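Local structure of SusD-like carbohydrate binding protein BF1063 (Bacteroides fragilis NCTC 9343, 3I4G) at residues 45-50 and 54-59. The protein probably binds carbohydrate at the outer membrane as a SusD-family protein, helping to take up glycans. Sequence-based numbering, arbitrary orientation.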
loop_
_atom_site.group_PDB
_atom_site.type_symbol
_atom_site.label_atom_id
_atom_site.label_comp_id
_atom_site.label_asym_id
_atom_site.label_seq_id
_atom_site.Cartn_x
_atom_site.Cartn_y
_atom_site.Cartn_z
ATOM N N SER A 45 -9.852 -1.517 8.619
ATOM C CA SER A 45 -10.421 -2.763 9.076
ATOM C C SER A 45 -9.462 -3.921 8.875
ATOM O O SER A 45 -9.713 -5.022 9.362
ATOM C CB SER A 45 -11.743 -3.082 8.376
ATOM O OG SER A 45 -11.565 -3.226 6.998
ATOM N N ASP A 46 -8.376 -3.687 8.149
ATOM C CA ASP A 46 -7.371 -4.696 7.850
ATOM C C ASP A 46 -6.168 -4.019 7.254
ATOM O O ASP A 46 -6.303 -2.933 6.718
ATOM C CB ASP A 46 -7.879 -5.699 6.820
ATOM C CG ASP A 46 -6.978 -6.885 6.715
ATOM O OD1 ASP A 46 -6.901 -7.593 7.738
ATOM O OD2 ASP A 46 -6.326 -7.098 5.667
ATOM N N TRP A 47 -4.995 -4.654 7.304
ATOM C CA TRP A 47 -3.844 -4.127 6.608
ATOM C C TRP A 47 -4.105 -3.973 5.113
ATOM O O TRP A 47 -3.399 -3.200 4.454
ATOM C CB TRP A 47 -2.634 -5.057 6.797
ATOM C CG TRP A 47 -2.259 -5.201 8.248
ATOM C CD1 TRP A 47 -2.532 -6.256 9.066
ATOM C CD2 TRP A 47 -1.616 -4.216 9.068
ATOM N NE1 TRP A 47 -2.074 -5.992 10.349
ATOM C CE2 TRP A 47 -1.496 -4.752 10.357
ATOM C CE3 TRP A 47 -1.052 -2.962 8.807
ATOM C CZ2 TRP A 47 -0.883 -4.059 11.388
ATOM C CZ3 TRP A 47 -0.412 -2.293 9.846
ATOM C CH2 TRP A 47 -0.361 -2.836 11.109
ATOM N N TRP A 48 -5.079 -4.695 4.559
ATOM C CA TRP A 48 -5.354 -4.660 3.128
ATOM C C TRP A 48 -6.641 -3.944 2.767
ATOM O O TRP A 48 -6.997 -3.919 1.604
ATOM C CB TRP A 48 -5.399 -6.073 2.548
ATOM C CG TRP A 48 -4.128 -6.835 2.791
ATOM C CD1 TRP A 48 -2.864 -6.339 2.776
ATOM C CD2 TRP A 48 -3.993 -8.244 3.074
ATOM N NE1 TRP A 48 -1.963 -7.335 3.023
ATOM C CE2 TRP A 48 -2.628 -8.508 3.226
ATOM C CE3 TRP A 48 -4.893 -9.279 3.238
ATOM C CZ2 TRP A 48 -2.145 -9.763 3.528
ATOM C CZ3 TRP A 48 -4.418 -10.529 3.538
ATOM C CH2 TRP A 48 -3.065 -10.766 3.706
ATOM N N SER A 49 -7.351 -3.383 3.744
ATOM C CA SER A 49 -8.568 -2.627 3.446
ATOM C C SER A 49 -8.188 -1.289 2.813
ATOM O O SER A 49 -7.009 -0.894 2.801
ATOM C CB SER A 49 -9.418 -2.408 4.689
ATOM O OG SER A 49 -8.890 -1.398 5.547
ATOM N N TYR A 50 -9.141 -0.571 2.256
ATOM C CA TYR A 50 -8.725 0.655 1.547
ATOM C C TYR A 50 -8.119 1.673 2.503
ATOM O O TYR A 50 -7.170 2.364 2.143
ATOM C CB TYR A 50 -9.835 1.248 0.651
ATOM C CG TYR A 50 -10.994 1.960 1.283
ATOM C CD1 TYR A 50 -10.839 3.244 1.767
ATOM C CD2 TYR A 50 -12.249 1.396 1.375
ATOM C CE1 TYR A 50 -11.886 3.929 2.297
ATOM C CE2 TYR A 50 -13.303 2.103 1.932
ATOM C CZ TYR A 50 -13.123 3.346 2.371
ATOM O OH TYR A 50 -14.218 3.999 2.916
ATOM N N ILE A 54 -4.220 1.490 1.154
ATOM C CA ILE A 54 -4.066 2.643 0.245
ATOM C C ILE A 54 -3.887 3.926 1.001
ATOM O O ILE A 54 -2.959 4.707 0.722
ATOM C CB ILE A 54 -5.264 2.712 -0.719
ATOM C CG1 ILE A 54 -5.242 1.519 -1.663
ATOM C CG2 ILE A 54 -5.268 4.022 -1.531
ATOM C CD1 ILE A 54 -6.618 1.249 -2.331
HETATM N N MSE A 55 -4.709 4.141 2.026
HETATM C CA MSE A 55 -4.609 5.405 2.736
HETATM C C MSE A 55 -3.417 5.514 3.653
HETATM O O MSE A 55 -3.167 6.629 4.134
HETATM C CB MSE A 55 -5.901 5.702 3.478
HETATM C CG MSE A 55 -7.073 5.882 2.525
HETATM SE SE MSE A 55 -8.719 6.345 3.420
HETATM C CE MSE A 55 -9.733 6.826 1.922
HETATM N N MSE A 56 -2.627 4.459 3.843
HETATM C CA MSE A 56 -1.346 4.644 4.495
HETATM C C MSE A 56 -0.483 5.595 3.685
HETATM O O MSE A 56 0.491 6.118 4.209
HETATM C CB MSE A 56 -0.567 3.339 4.706
HETATM C CG MSE A 56 -1.111 2.489 5.769
HETATM SE SE MSE A 56 0.179 1.148 6.345
HETATM C CE MSE A 56 0.537 1.703 8.174
ATOM N N GLU A 57 -0.796 5.839 2.415
ATOM C CA GLU A 57 -0.012 6.813 1.669
ATOM C C GLU A 57 -0.108 8.196 2.317
ATOM O O GLU A 57 0.793 9.020 2.147
ATOM C CB GLU A 57 -0.457 6.875 0.197
ATOM C CG GLU A 57 0.672 7.029 -0.761
ATOM C CD GLU A 57 1.407 5.757 -1.080
ATOM O OE1 GLU A 57 1.327 4.762 -0.348
ATOM O OE2 GLU A 57 2.141 5.769 -2.046
ATOM N N HIS A 58 -1.178 8.450 3.046
ATOM C CA HIS A 58 -1.325 9.703 3.795
ATOM C C HIS A 58 -0.294 9.917 4.881
ATOM O O HIS A 58 -0.139 11.049 5.369
ATOM C CB HIS A 58 -2.714 9.806 4.471
ATOM C CG HIS A 58 -3.858 9.691 3.531
ATOM N ND1 HIS A 58 -5.166 9.643 3.964
ATOM C CD2 HIS A 58 -3.890 9.521 2.189
ATOM C CE1 HIS A 58 -5.960 9.515 2.908
ATOM N NE2 HIS A 58 -5.213 9.416 1.823
ATOM N N LEU A 59 0.396 8.849 5.270
ATOM C CA LEU A 59 1.427 8.897 6.283
ATOM C C LEU A 59 2.797 9.113 5.682
ATOM O O LEU A 59 3.787 9.156 6.409
ATOM C CB LEU A 59 1.437 7.558 7.032
ATOM C CG LEU A 59 0.100 7.102 7.607
ATOM C CD1 LEU A 59 0.291 5.783 8.405
ATOM C CD2 LEU A 59 -0.588 8.182 8.467
#
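Tyr50 and Met55, a selenomethionine, carry most of this contact, meeting through both backbone and side chain across the short helix 50-54. In the backbone, Met55 N donates to Tyr50 O at 3.0 Å, and the donor lies nearly in line with the carbonyl, the C=O...N angle being 165°. A bond from a residue five positions on is the wider i to i+5 spacing of a pi-type turn, and beyond it the chain tightens into the 3-10 segment 55-59.

The apolar contacts lie alongside that bond. The two side chains run side by side in the same direction, and Met55 meets the rim of the phenol ring. Met55 CE sits 3.6 Å from Tyr50 CE1, while Met55 SE lies 5.2 Å from the Tyr50 ring centroid, 80° off the normal, a Met-aromatic contact at the edge. Met55 reaches this rim because its chain is extended beyond CG. Tyr50 OH bonds to His269, whose helix 266-270 also packs against Met55 and Ile54. More loosely, Ile54 CD1 approaches Tyr50 CB at 4.4 Å, and Met56 CE lies 4.4 Å from Trp47 CZ3, at the edge of the indole.

Polar bonds shape the approach to the helix. In one of the two conformers modelled for Asp46, Asp46 OD2 accepts from Trp48 N at 2.9 Å, closing an Asx turn within the type I turn from Asp46 to Ser49. Ser49, the N-cap, accepts from Ser45 N through OG, which also bonds Glu41.

The contact is buried near the centre of this SusD-family chain, where Trp47 and Met56 also touch helix 116-139. Tyr50 is thus fixed at both its carbonyl and its hydroxyl, while the buried selenomethionine Met55 adds mainly dispersion contact along the ring edge.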